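Local coordinates for protein putative mandelate racemase (Salmonella typhimurium, PDB 2O56) that binds magnesium as a member of the enolase superfamily and is probably a hydro-lyase, though its substrate is not established, at residues D10-V14 / R26-K31. Sequence-based numbering, arbitrary orientation.
Sequences DIIDV and RPVVVK
Strands 10-13 and 28-31, in extended beta conformation, pair antiparallel; their axes approach to 4.7 Å at 160°. Asp-10/Lys-31 and Ile-12/Val-29 are hydrogen-bonded pairs; Ile-11/Val-30 and Asp-13/Val-28 are non-hydrogen-bonded pairs. Lys-31, Asp-10 and Val-14 each have close to 70 Å² covered, of 570 Å² in all. Hydrogen bonds run from Asp-10 N to Lys-31 O and Lys-31 N to Asp-10 O (both 2.9 Å), Ile-12 N to Val-29 O (2.8 Å) and Val-29 N to Ile-12 O (2.9 Å). Lys-31 extends (ttt, then m), so NZ reaches Asp-10 OD2 in a long salt bridge of 3.6 Å; Asn-33 hydrogen-bonds to both groups, and Thr-397 to Asp-10 OD1. Val-14 leaves the strand but keeps a hydrogen bond from its N to Pro-27 O (3.1 Å). Val-14 CG2 packs on Val-29 CG2 at 3.7 Å. On the Ile-11 face, Asp-13 (chi1 t) forms a salt bridge with Arg-26, OD2 to NH2 2.8 Å, plus a weak NE to OD1 hydrogen bond at 3.3 Å. This long-connection beta hairpin belongs to the N-terminal capping domain of the enolase superfamily. Strand 395-398 flanks 6-13, strand 39-44 flanks 28-34, and helix 52-66 packs against Ile-11 and Arg-26.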
ATOM      1  N   ASP A  10      15.539  28.477  38.256  1.00 26.67           N
ATOM      2  CA  ASP A  10      15.694  29.813  37.729  1.00 29.51           C
ATOM      3  C   ASP A  10      15.602  29.733  36.229  1.00 33.98           C
ATOM      4  O   ASP A  10      16.250  28.893  35.610  1.00 27.28           O
ATOM      5  CB  ASP A  10      17.045  30.399  38.134  1.00 33.20           C
ATOM      6  CG  ASP A  10      17.279  30.335  39.632  1.00 44.80           C
ATOM      7  OD1 ASP A  10      16.545  31.017  40.373  1.00 41.59           O
ATOM      8  OD2 ASP A  10      18.178  29.582  40.074  1.00 44.09           O
ATOM      9  N   ILE A  11      14.779  30.596  35.648  1.00 30.17           N
ATOM     10  CA  ILE A  11      14.672  30.687  34.202  1.00 32.43           C
ATOM     11  C   ILE A  11      15.310  32.004  33.767  1.00 32.69           C
ATOM     12  O   ILE A  11      14.802  33.085  34.077  1.00 30.83           O
ATOM     13  CB  ILE A  11      13.201  30.534  33.735  1.00 31.96           C
ATOM     14  CG1 ILE A  11      12.634  29.199  34.238  1.00 30.28           C
ATOM     15  CG2 ILE A  11      13.133  30.552  32.215  1.00 34.92           C
ATOM     16  CD1 ILE A  11      11.913  29.251  35.567  1.00 29.75           C
ATOM     17  N   ILE A  12      16.440  31.891  33.072  1.00 30.92           N
ATOM     18  CA  ILE A  12      17.364  33.004  32.869  1.00 30.37           C
ATOM     19  C   ILE A  12      17.345  33.537  31.428  1.00 40.70           C
ATOM     20  O   ILE A  12      17.627  32.814  30.473  1.00 33.63           O
ATOM     21  CB  ILE A  12      18.816  32.599  33.288  1.00 34.82           C
ATOM     22  CG1 ILE A  12      18.835  32.167  34.756  1.00 29.10           C
ATOM     23  CG2 ILE A  12      19.814  33.742  33.049  1.00 27.60           C
ATOM     24  CD1 ILE A  12      19.986  31.285  35.159  1.00 25.54           C
ATOM     25  N   ASP A  13      17.015  34.817  31.284  1.00 33.72           N
ATOM     26  CA  ASP A  13      17.050  35.487  29.998  1.00 32.29           C
ATOM     27  C   ASP A  13      18.446  36.095  29.816  1.00 38.48           C
ATOM     28  O   ASP A  13      18.710  37.208  30.262  1.00 41.40           O
ATOM     29  CB  ASP A  13      15.966  36.576  29.982  1.00 35.53           C
ATOM     30  CG  ASP A  13      15.693  37.132  28.595  1.00 42.36           C
ATOM     31  OD1 ASP A  13      16.214  36.600  27.593  1.00 51.01           O
ATOM     32  OD2 ASP A  13      14.931  38.117  28.512  1.00 43.36           O
ATOM     33  N   VAL A  14      19.327  35.341  29.167  1.00 37.59           N
ATOM     34  CA  VAL A  14      20.781  35.547  29.232  1.00 37.46           C
ATOM     35  C   VAL A  14      21.166  36.868  28.575  1.00 42.53           C
ATOM     36  O   VAL A  14      20.961  37.048  27.369  1.00 34.69           O
ATOM     37  CB  VAL A  14      21.543  34.362  28.563  1.00 36.68           C
ATOM     38  CG1 VAL A  14      23.066  34.645  28.437  1.00 36.61           C
ATOM     39  CG2 VAL A  14      21.269  33.049  29.317  1.00 26.37           C
ATOM     40  N   ARG A  26      18.362  35.716  21.748  1.00 34.40           N
ATOM     41  CA  ARG A  26      17.839  35.502  23.089  1.00 29.64           C
ATOM     42  C   ARG A  26      18.076  34.102  23.610  1.00 33.97           C
ATOM     43  O   ARG A  26      17.133  33.328  23.732  1.00 32.32           O
ATOM     44  CB  ARG A  26      16.349  35.859  23.154  1.00 38.19           C
ATOM     45  CG  ARG A  26      16.094  37.305  23.485  1.00 42.12           C
ATOM     46  CD  ARG A  26      14.620  37.573  23.685  1.00 38.31           C
ATOM     47  NE  ARG A  26      14.249  37.569  25.092  1.00 33.42           N
ATOM     48  CZ  ARG A  26      12.995  37.591  25.543  1.00 39.37           C
ATOM     49  NH1 ARG A  26      11.978  37.603  24.697  1.00 39.72           N
ATOM     50  NH2 ARG A  26      12.754  37.598  26.850  1.00 36.13           N
ATOM     51  N   PRO A  27      19.334  33.775  23.954  1.00 31.22           N
ATOM     52  CA  PRO A  27      19.562  32.535  24.662  1.00 26.02           C
ATOM     53  C   PRO A  27      18.861  32.522  26.008  1.00 30.47           C
ATOM     54  O   PRO A  27      18.786  33.539  26.688  1.00 32.32           O
ATOM     55  CB  PRO A  27      21.084  32.503  24.848  1.00 33.10           C
ATOM     56  CG  PRO A  27      21.522  33.900  24.694  1.00 42.02           C
ATOM     57  CD  PRO A  27      20.592  34.506  23.718  1.00 33.29           C
ATOM     58  N   VAL A  28      18.332  31.365  26.372  1.00 30.73           N
ATOM     59  CA  VAL A  28      17.556  31.222  27.601  1.00 24.36           C
ATOM     60  C   VAL A  28      18.010  29.959  28.318  1.00 30.15           C
ATOM     61  O   VAL A  28      18.111  28.892  27.718  1.00 26.42           O
ATOM     62  CB  VAL A  28      16.047  31.161  27.293  1.00 27.39           C
ATOM     63  CG1 VAL A  28      15.259  30.631  28.474  1.00 19.65           C
ATOM     64  CG2 VAL A  28      15.542  32.539  26.892  1.00 27.27           C
ATOM     65  N   VAL A  29      18.291  30.092  29.609  1.00 32.87           N
ATOM     66  CA  VAL A  29      18.893  29.030  30.381  1.00 26.13           C
ATOM     67  C   VAL A  29      17.982  28.607  31.533  1.00 25.42           C
ATOM     68  O   VAL A  29      17.335  29.442  32.179  1.00 33.06           O
ATOM     69  CB  VAL A  29      20.319  29.447  30.858  1.00 28.92           C
ATOM     70  CG1 VAL A  29      20.792  28.594  32.005  1.00 27.99           C
ATOM     71  CG2 VAL A  29      21.300  29.390  29.678  1.00 22.30           C
ATOM     72  N   VAL A  30      17.897  27.304  31.763  1.00 29.85           N
ATOM     73  CA  VAL A  30      17.160  26.775  32.912  1.00 29.18           C
ATOM     74  C   VAL A  30      18.226  26.276  33.870  1.00 33.72           C
ATOM     75  O   VAL A  30      19.103  25.519  33.467  1.00 32.76           O
ATOM     76  CB  VAL A  30      16.274  25.586  32.512  1.00 32.98           C
ATOM     77  CG1 VAL A  30      15.555  25.029  33.718  1.00 24.99           C
ATOM     78  CG2 VAL A  30      15.265  25.998  31.456  1.00 34.12           C
ATOM     79  N   LYS A  31      18.171  26.746  35.114  1.00 33.32           N
ATOM     80  CA  LYS A  31      19.107  26.357  36.152  1.00 32.44           C
ATOM     81  C   LYS A  31      18.288  25.727  37.263  1.00 27.77           C
ATOM     82  O   LYS A  31      17.447  26.380  37.867  1.00 30.75           O
ATOM     83  CB  LYS A  31      19.837  27.587  36.700  1.00 31.26           C
ATOM     84  CG  LYS A  31      20.919  27.262  37.732  1.00 29.16           C
ATOM     85  CD  LYS A  31      21.652  28.542  38.142  1.00 40.01           C
ATOM     86  CE  LYS A  31      22.428  28.358  39.434  1.00 45.43           C
ATOM     87  NZ  LYS A  31      21.548  28.519  40.593  1.00 50.72           N
TER